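Local structure of single-strand binding protein (Thermotoga maritima, 1Z9F) at residues 67-72 with 111-116; 23-28 with 41-46; 15-20 with 90-95. The protein probably binds single-stranded DNA, working as a homotetramer. All coordinates share one frame; numbering follows the deposited sequence.

Contact 1 of 3, residues 67-72 with 111-116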
loop_
_atom_site.group_PDB
_atom_site.type_symbol
_atom_site.label_atom_id
_atom_site.label_comp_id
_atom_site.label_asym_id
_atom_site.label_seq_id
_atom_site.Cartn_x
_atom_site.Cartn_y
_atom_site.Cartn_z
ATOM N N ILE A 67 -5.655 6.760 6.157
ATOM C CA ILE A 67 -4.598 7.773 5.942
ATOM C C ILE A 67 -4.222 8.490 7.265
ATOM O O ILE A 67 -5.084 8.980 7.989
ATOM C CB ILE A 67 -5.029 8.880 4.914
ATOM C CG1 ILE A 67 -5.684 8.307 3.640
ATOM C CG2 ILE A 67 -3.849 9.778 4.541
ATOM C CD1 ILE A 67 -4.916 7.231 2.973
ATOM N N VAL A 68 -2.922 8.553 7.551
ATOM C CA VAL A 68 -2.380 9.293 8.675
ATOM C C VAL A 68 -1.557 10.487 8.176
ATOM O O VAL A 68 -0.746 10.334 7.277
ATOM C CB VAL A 68 -1.457 8.412 9.555
ATOM C CG1 VAL A 68 -1.275 9.040 10.935
ATOM C CG2 VAL A 68 -2.032 7.041 9.705
ATOM N N THR A 69 -1.763 11.654 8.790
ATOM C CA THR A 69 -0.989 12.866 8.534
ATOM C C THR A 69 -0.424 13.434 9.854
ATOM O O THR A 69 -1.012 13.258 10.910
ATOM C CB THR A 69 -1.869 13.932 7.877
ATOM O OG1 THR A 69 -3.016 14.154 8.690
ATOM C CG2 THR A 69 -2.335 13.477 6.516
ATOM N N PHE A 70 0.726 14.103 9.770
ATOM C CA PHE A 70 1.419 14.681 10.929
ATOM C C PHE A 70 1.805 16.132 10.660
ATOM O O PHE A 70 1.999 16.522 9.508
ATOM C CB PHE A 70 2.676 13.875 11.249
ATOM C CG PHE A 70 2.385 12.488 11.713
ATOM C CD1 PHE A 70 2.191 11.465 10.807
ATOM C CD2 PHE A 70 2.283 12.203 13.072
ATOM C CE1 PHE A 70 1.907 10.181 11.240
ATOM C CE2 PHE A 70 2.003 10.911 13.507
ATOM C CZ PHE A 70 1.812 9.897 12.581
ATOM N N GLY A 71 1.911 16.930 11.720
ATOM C CA GLY A 71 2.357 18.322 11.605
ATOM C C GLY A 71 1.417 19.173 10.770
ATOM O O GLY A 71 0.199 19.015 10.850
ATOM N N ARG A 72 1.983 20.059 9.953
ATOM C CA ARG A 72 1.192 21.002 9.146
ATOM C C ARG A 72 0.205 20.314 8.205
ATOM O O ARG A 72 -0.847 20.866 7.881
ATOM C CB ARG A 72 2.110 21.911 8.327
ATOM N N VAL A 111 -1.551 4.397 5.640
ATOM C CA VAL A 111 -0.719 5.233 4.791
ATOM C C VAL A 111 -0.262 6.452 5.576
ATOM O O VAL A 111 -1.081 7.308 5.949
ATOM C CB VAL A 111 -1.492 5.692 3.531
ATOM C CG1 VAL A 111 -0.614 6.455 2.615
ATOM C CG2 VAL A 111 -2.091 4.494 2.778
ATOM N N VAL A 112 1.040 6.534 5.848
ATOM C CA VAL A 112 1.614 7.763 6.381
ATOM C C VAL A 112 1.846 8.647 5.158
ATOM O O VAL A 112 2.747 8.397 4.336
ATOM C CB VAL A 112 2.916 7.505 7.173
ATOM C CG1 VAL A 112 3.479 8.799 7.700
ATOM C CG2 VAL A 112 2.652 6.500 8.352
ATOM N N ALA A 113 0.993 9.661 5.026
ATOM C CA ALA A 113 0.994 10.518 3.882
ATOM C C ALA A 113 2.070 11.557 4.026
ATOM O O ALA A 113 2.268 12.147 5.108
ATOM C CB ALA A 113 -0.358 11.162 3.682
ATOM N N ASN A 114 2.789 11.789 2.930
ATOM C CA ASN A 114 3.652 12.951 2.871
ATOM C C ASN A 114 2.987 14.063 2.078
ATOM O O ASN A 114 3.382 15.179 2.187
ATOM C CB ASN A 114 5.056 12.589 2.361
ATOM C CG ASN A 114 5.063 11.949 0.994
ATOM O OD1 ASN A 114 4.916 10.718 0.857
ATOM N ND2 ASN A 114 5.325 12.760 -0.044
ATOM N N VAL A 115 1.961 13.750 1.290
ATOM C CA VAL A 115 1.270 14.734 0.450
ATOM C C VAL A 115 -0.226 14.424 0.438
ATOM O O VAL A 115 -0.612 13.274 0.329
ATOM C CB VAL A 115 1.827 14.688 -1.000
ATOM C CG1 VAL A 115 0.913 15.418 -1.994
ATOM C CG2 VAL A 115 3.206 15.280 -1.054
ATOM N N VAL A 116 -1.059 15.448 0.593
ATOM C CA VAL A 116 -2.496 15.337 0.321
ATOM C C VAL A 116 -2.980 16.569 -0.444
ATOM O O VAL A 116 -2.967 17.685 0.092
ATOM C CB VAL A 116 -3.352 15.204 1.596
ATOM C CG1 VAL A 116 -4.834 15.045 1.220
ATOM C CG2 VAL A 116 -2.889 14.038 2.452
HETATM O O HOH W 1 2.157 13.589 7.534
#
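Ile67 and Val111 stand side by side and point the same way from two parallel strands, while Val68 carries the backbone pairing between them. Val68 N donates to Val111 O at 2.7 Å in a nearly straight bond. Val68 O then accepts from Ala113 N at 2.9 Å. One residue of strand 62-70 thus uses both its backbone groups to bridge two residues of strand 108-118. The side chain of Ile67 can be followed outward. From CB, the CG2 branch, anti to the backbone N, meets the methyl of Ala113, CG2 to CB 3.9 Å. The other branch leaves through CG1, anti to the carbonyl carbon (chi1 -46°), and ends at CD1, which rests on Val111 CB at 3.8 Å and also touches CG2 of that valine. CE1 of the Phe70 ring meets Val112 CG1 obliquely at 4.1 Å. Farther along, the direct pairing gives way to a water, which accepts from Phe70 N (2.7 Å) and donates to Ala113 O (2.8 Å), spanning the strands as they diverge. There strand 108-118 turns a corner at Asn114, where Asn114 and Val115 form a classic beta bulge opposite Glu90. Beyond it, Val116 swings back so that its CG2 meets CG2 of Thr69, and OG1 of that threonine is hydrogen-bonded to Thr41 O. This parallel pairing of the third and last strands, in a sheet otherwise antiparallel, is characteristic of the OB fold, the clan to which the SSB family belongs.

Contact 2 of 3, residues 23-28 with 41-46; sequences GRLVRD and TTFTIA
In the beta hairpin formed by strands 16-33 and 39-48 of the OB fold, Arg24 and Ala46 make an antiparallel hydrogen-bonded pair, and Leu25 with Ile45 the non-hydrogen-bonded pair beside it. Ala46 N donates to Arg24 O at 2.8 Å, whereas the return bond, Arg24 N to Ala46 O at 3.1 Å, is more bent (141°). Val26 N continues the series to Thr44 O at 3.3 Å, a longer bond but a straight one. The branch point of Leu25 rests against the aromatic ring of Phe43, Leu25 CG to Phe43 CD2 3.5 Å. Both methyls of that leucine also touch the same ring atom. Beside Ala46 and Thr44, the two methyls of Val26 divide their contacts: CG2 lies by Thr44 OG1, and CG1 presses on Ala46 CB at 3.3 Å, tighter than usual van der Waals contact. Gly23 comes close to Ala46 O with its CA, where a side chain would clash. Around the hairpin, Phe43 and Ile45 pack on Ile67 of strand 62-70, Leu25 and Ile45 reach Val87 of strand 86-96, and Arg24, in one of its two conformers, bonds through NE to Gly84 O while packing on Phe15 of the second subunit.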
loop_
_atom_site.group_PDB
_atom_site.type_symbol
_atom_site.label_atom_id
_atom_site.label_comp_id
_atom_site.label_asym_id
_atom_site.label_seq_id
_atom_site.Cartn_x
_atom_site.Cartn_y
_atom_site.Cartn_z
ATOM N N GLY A 23 -8.695 8.897 -4.003
ATOM C CA GLY A 23 -9.992 8.438 -3.552
ATOM C C GLY A 23 -10.777 9.504 -2.827
ATOM O O GLY A 23 -10.268 10.587 -2.553
ATOM N N ARG A 24 -12.041 9.191 -2.531
ATOM C CA ARG A 24 -12.918 10.099 -1.788
ATOM C C ARG A 24 -12.662 9.878 -0.299
ATOM O O ARG A 24 -12.283 8.779 0.100
ATOM C CB ARG A 24 -14.420 9.853 -2.067
ATOM C CG ARG A 24 -14.852 9.287 -3.436
ATOM C CD ARG A 24 -14.571 10.173 -4.662
ATOM N NE ARG A 24 -14.966 11.576 -4.505
ATOM C CZ ARG A 24 -15.438 12.356 -5.483
ATOM N NH1 ARG A 24 -15.754 13.617 -5.216
ATOM N NH2 ARG A 24 -15.596 11.902 -6.724
ATOM N N LEU A 25 -12.865 10.916 0.515
ATOM C CA LEU A 25 -12.915 10.757 1.973
ATOM C C LEU A 25 -14.302 10.234 2.288
ATOM O O LEU A 25 -15.288 10.868 1.919
ATOM C CB LEU A 25 -12.714 12.079 2.717
ATOM C CG LEU A 25 -11.321 12.404 3.247
ATOM C CD1 LEU A 25 -10.460 12.993 2.140
ATOM C CD2 LEU A 25 -11.409 13.366 4.445
ATOM N N VAL A 26 -14.388 9.084 2.954
ATOM C CA VAL A 26 -15.693 8.472 3.252
ATOM C C VAL A 26 -16.218 8.879 4.614
ATOM O O VAL A 26 -17.380 8.648 4.914
ATOM C CB VAL A 26 -15.680 6.931 3.144
ATOM C CG1 VAL A 26 -15.715 6.522 1.686
ATOM C CG2 VAL A 26 -14.473 6.328 3.861
ATOM N N ARG A 27 -15.354 9.458 5.441
ATOM C CA ARG A 27 -15.797 10.264 6.574
ATOM C C ARG A 27 -14.772 11.334 6.945
ATOM O O ARG A 27 -13.615 11.306 6.499
ATOM C CB ARG A 27 -16.184 9.408 7.796
ATOM C CG ARG A 27 -15.388 8.122 8.020
ATOM C CD ARG A 27 -16.146 7.196 8.983
ATOM N NE ARG A 27 -15.901 5.779 8.715
ATOM C CZ ARG A 27 -16.584 4.771 9.264
ATOM N NH1 ARG A 27 -17.584 4.989 10.125
ATOM N NH2 ARG A 27 -16.268 3.521 8.939
ATOM N N ASP A 28 -15.237 12.271 7.769
ATOM C CA ASP A 28 -14.480 13.453 8.151
ATOM C C ASP A 28 -13.228 13.079 8.933
ATOM O O ASP A 28 -13.203 12.061 9.630
ATOM C CB ASP A 28 -15.359 14.406 8.975
ATOM C CG ASP A 28 -16.567 14.906 8.195
ATOM O OD1 ASP A 28 -16.434 15.120 6.968
ATOM O OD2 ASP A 28 -17.646 15.075 8.799
ATOM N N THR A 41 -3.854 13.805 12.198
ATOM C CA THR A 41 -5.169 13.733 11.620
ATOM C C THR A 41 -5.213 12.447 10.790
ATOM O O THR A 41 -4.287 12.131 10.059
ATOM C CB THR A 41 -5.464 14.983 10.777
ATOM O OG1 THR A 41 -5.298 16.154 11.595
ATOM C CG2 THR A 41 -6.870 14.950 10.229
ATOM N N THR A 42 -6.269 11.675 10.989
ATOM C CA THR A 42 -6.465 10.463 10.275
ATOM C C THR A 42 -7.769 10.588 9.519
ATOM O O THR A 42 -8.651 11.367 9.893
ATOM C CB THR A 42 -6.492 9.228 11.198
ATOM O OG1 THR A 42 -7.622 9.288 12.087
ATOM C CG2 THR A 42 -5.197 9.135 11.993
ATOM N N PHE A 43 -7.838 9.845 8.418
ATOM C CA PHE A 43 -9.046 9.697 7.633
ATOM C C PHE A 43 -8.854 8.511 6.703
ATOM O O PHE A 43 -7.740 8.096 6.439
ATOM C CB PHE A 43 -9.380 10.968 6.845
ATOM C CG PHE A 43 -8.284 11.450 5.953
ATOM C CD1 PHE A 43 -7.262 12.239 6.453
ATOM C CD2 PHE A 43 -8.300 11.162 4.597
ATOM C CE1 PHE A 43 -6.250 12.721 5.622
ATOM C CE2 PHE A 43 -7.287 11.632 3.745
ATOM C CZ PHE A 43 -6.260 12.414 4.264
ATOM N N THR A 44 -9.961 7.943 6.261
ATOM C CA THR A 44 -9.940 6.778 5.422
ATOM C C THR A 44 -10.572 7.210 4.126
ATOM O O THR A 44 -11.568 7.945 4.119
ATOM C CB THR A 44 -10.698 5.563 6.035
ATOM O OG1 THR A 44 -12.068 5.562 5.610
ATOM C CG2 THR A 44 -10.617 5.562 7.590
ATOM N N ILE A 45 -9.952 6.779 3.029
ATOM C CA ILE A 45 -10.439 7.095 1.701
ATOM C C ILE A 45 -10.996 5.842 1.032
ATOM O O ILE A 45 -10.599 4.713 1.356
ATOM C CB ILE A 45 -9.350 7.772 0.831
ATOM C CG1 ILE A 45 -8.065 6.934 0.796
ATOM C CG2 ILE A 45 -9.073 9.189 1.365
ATOM C CD1 ILE A 45 -7.036 7.451 -0.175
ATOM N N ALA A 46 -11.948 6.047 0.128
ATOM C CA ALA A 46 -12.498 4.965 -0.662
ATOM C C ALA A 46 -11.823 5.061 -2.001
ATOM O O ALA A 46 -11.973 6.073 -2.682
ATOM C CB ALA A 46 -13.999 5.110 -0.815
#

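Contact 3 of 3, residues 15-20 with 90-95; sequences FFNKII and EGEMRM
Asn17 grips the backbone of Met93 with both ends of its amide: ND2 donates to Met93 O at 2.8 Å, and OD1 accepts from Met93 N at 2.9 Å. The pair belongs to the antiparallel joining of strands 16-33 and 86-96, the first and fourth strands of the OB fold. The side chain starts toward the other strand, and CG lies anti to the backbone N (chi1 175°), so that the side-chain amide bonds to the main chain of Met93. Met93 O lies practically in the amide plane, while ND2 sits about 33° off the plane of that carbonyl. Two bonds to one residue fix the rotation of the amide, and an alanine here would probably leave Met93 N and O without these mates and a gap where the amide had been. Further along, main-chain bonds take over: Ile19 N donates to Gly91 O at 2.8 Å, and Gly91 N returns to Ile19 O at 2.9 Å. On the face bearing Ile20 and Glu90, the aliphatic part of Glu90 lies beside Ile20, CG to CG1 4.0 Å. Glu90 OE2 forms a salt bridge with Lys18 NZ, but the modelled separation is too short to trust and Lys18 has an alternate conformer. On the face of Ile19, CG2 of that residue lies over the backbone of Gly91, and its CD1 reaches the sulfur of Met93. Residues 16-20 also pair antiparallel with a strand of the second subunit, so the sheet runs on across the interface, and Asn17 and Met93 both pack on Phe65 of that subunit. Beside the amide, CG of Glu92 comes to 3.2 Å from Asn17 O.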
loop_
_atom_site.group_PDB
_atom_site.type_symbol
_atom_site.label_atom_id
_atom_site.label_comp_id
_atom_site.label_asym_id
_atom_site.label_seq_id
_atom_site.Cartn_x
_atom_site.Cartn_y
_atom_site.Cartn_z
ATOM N N PHE A 15 16.084 0.059 -0.183
ATOM C CA PHE A 15 14.698 -0.318 -0.005
ATOM C C PHE A 15 13.844 0.868 -0.431
ATOM O O PHE A 15 14.370 1.959 -0.615
ATOM C CB PHE A 15 14.441 -0.676 1.456
ATOM C CG PHE A 15 15.189 -1.900 1.915
ATOM C CD1 PHE A 15 14.652 -3.171 1.721
ATOM C CD2 PHE A 15 16.441 -1.790 2.523
ATOM C CE1 PHE A 15 15.343 -4.319 2.131
ATOM C CE2 PHE A 15 17.146 -2.936 2.942
ATOM C CZ PHE A 15 16.590 -4.202 2.743
ATOM N N PHE A 16 12.541 0.667 -0.603
ATOM C CA PHE A 16 11.685 1.710 -1.128
ATOM C C PHE A 16 10.251 1.382 -0.844
ATOM O O PHE A 16 9.851 0.252 -0.902
ATOM C CB PHE A 16 11.902 1.870 -2.635
ATOM C CG PHE A 16 11.183 3.051 -3.238
ATOM C CD1 PHE A 16 11.548 4.337 -2.894
ATOM C CD2 PHE A 16 10.152 2.880 -4.143
ATOM C CE1 PHE A 16 10.924 5.434 -3.434
ATOM C CE2 PHE A 16 9.509 3.975 -4.694
ATOM C CZ PHE A 16 9.908 5.274 -4.318
ATOM N N ASN A 17 9.462 2.383 -0.520
ATOM C CA ASN A 17 8.079 2.142 -0.150
ATOM C C ASN A 17 7.293 3.372 -0.532
ATOM O O ASN A 17 7.446 4.383 0.077
ATOM C CB ASN A 17 8.002 1.868 1.349
ATOM C CG ASN A 17 6.597 1.718 1.859
ATOM O OD1 ASN A 17 5.651 2.273 1.307
ATOM N ND2 ASN A 17 6.456 0.979 2.967
ATOM N N LYS A 18 6.474 3.277 -1.573
ATOM C CA LYS A 18 5.756 4.418 -2.048
ATOM C C LYS A 18 4.362 4.031 -2.409
ATOM O O LYS A 18 4.154 3.084 -3.189
ATOM C CB LYS A 18 6.473 4.908 -3.287
ATOM C CG LYS A 18 6.041 6.223 -3.818
ATOM C CD LYS A 18 5.940 7.138 -2.772
ATOM C CE LYS A 18 6.005 8.544 -3.165
ATOM N NZ LYS A 18 6.063 9.339 -1.868
ATOM N N ILE A 19 3.391 4.763 -1.870
ATOM C CA ILE A 19 2.013 4.532 -2.283
ATOM C C ILE A 19 1.357 5.856 -2.725
ATOM O O ILE A 19 1.535 6.867 -2.110
ATOM C CB ILE A 19 1.174 3.735 -1.218
ATOM C CG1 ILE A 19 -0.160 3.298 -1.844
ATOM C CG2 ILE A 19 0.932 4.537 0.046
ATOM C CD1 ILE A 19 -0.873 2.293 -1.081
ATOM N N ILE A 20 0.635 5.803 -3.842
ATOM C CA ILE A 20 -0.102 6.924 -4.383
ATOM C C ILE A 20 -1.515 6.449 -4.645
ATOM O O ILE A 20 -1.728 5.504 -5.403
ATOM C CB ILE A 20 0.494 7.423 -5.687
ATOM C CG1 ILE A 20 1.962 7.766 -5.469
ATOM C CG2 ILE A 20 -0.326 8.585 -6.228
ATOM C CD1 ILE A 20 2.723 8.031 -6.725
ATOM N N GLU A 90 -0.162 10.760 -1.288
ATOM C CA GLU A 90 1.131 10.187 -1.500
ATOM C C GLU A 90 1.776 9.885 -0.158
ATOM O O GLU A 90 1.814 10.720 0.731
ATOM C CB GLU A 90 2.003 11.165 -2.255
ATOM C CG GLU A 90 3.202 10.496 -2.776
ATOM C CD GLU A 90 4.163 11.425 -3.279
ATOM O OE1 GLU A 90 3.732 12.433 -3.855
ATOM O OE2 GLU A 90 5.366 11.162 -3.132
ATOM N N GLY A 91 2.293 8.683 0.004
ATOM C CA GLY A 91 3.044 8.417 1.194
ATOM C C GLY A 91 3.607 7.031 1.247
ATOM O O GLY A 91 4.015 6.485 0.227
ATOM N N GLU A 92 3.648 6.472 2.463
ATOM C CA GLU A 92 4.199 5.149 2.652
ATOM C C GLU A 92 3.179 4.206 3.170
ATOM O O GLU A 92 2.280 4.583 3.902
ATOM C CB GLU A 92 5.390 5.200 3.568
ATOM C CG GLU A 92 6.605 5.689 2.886
ATOM C CD GLU A 92 7.778 5.768 3.825
ATOM O OE1 GLU A 92 7.555 5.470 5.023
ATOM O OE2 GLU A 92 8.903 6.148 3.379
ATOM N N MET A 93 3.285 2.963 2.745
ATOM C CA MET A 93 2.353 1.953 3.211
ATOM C C MET A 93 3.006 1.322 4.427
ATOM O O MET A 93 4.011 0.622 4.316
ATOM C CB MET A 93 2.045 0.951 2.102
ATOM C CG MET A 93 0.899 -0.037 2.424
ATOM S SD MET A 93 -0.679 0.747 2.830
ATOM C CE MET A 93 -0.808 0.439 4.528
ATOM N N ARG A 94 2.468 1.653 5.599
ATOM C CA ARG A 94 2.893 1.019 6.855
ATOM C C ARG A 94 2.081 -0.227 7.187
ATOM O O ARG A 94 0.853 -0.228 7.156
ATOM C CB ARG A 94 2.841 1.990 8.039
ATOM C CG ARG A 94 3.841 3.151 7.993
ATOM C CD ARG A 94 5.175 2.795 7.329
ATOM N NE ARG A 94 6.217 3.798 7.626
ATOM C CZ ARG A 94 7.366 3.938 6.949
ATOM N NH1 ARG A 94 7.653 3.159 5.897
ATOM N NH2 ARG A 94 8.237 4.879 7.314
ATOM N N MET A 95 2.814 -1.276 7.530
ATOM C CA MET A 95 2.265 -2.576 7.878
ATOM C C MET A 95 2.503 -2.806 9.365
ATOM O O MET A 95 3.341 -3.618 9.759
ATOM C CB MET A 95 2.976 -3.642 7.044
ATOM C CG MET A 95 2.667 -3.549 5.572
ATOM S SD MET A 95 1.010 -4.210 5.275
ATOM C CE MET A 95 0.153 -2.686 4.989
#

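From the N terminus, strand 16-33 enters contact 3 first with residues 15-20, then supplies residues 23-28 to contact 2, which closes the short hairpin loop with strand 39-48. That hairpin is nested inside the much longer loop of contact 3. After the hairpin, residues 67-72, at the end of strand 62-70 and the start of helix 71-80, open contact 1; strand 86-96 then closes contact 3, and only afterwards does strand 108-118 close contact 1, so the two cross. Neighbouring strands link them: 39-48 with 62-70 between contacts 2 and 1, and 86-96 with 108-118 between contacts 3 and 1. Together with those neighbouring pairings they join the five strands of the OB fold.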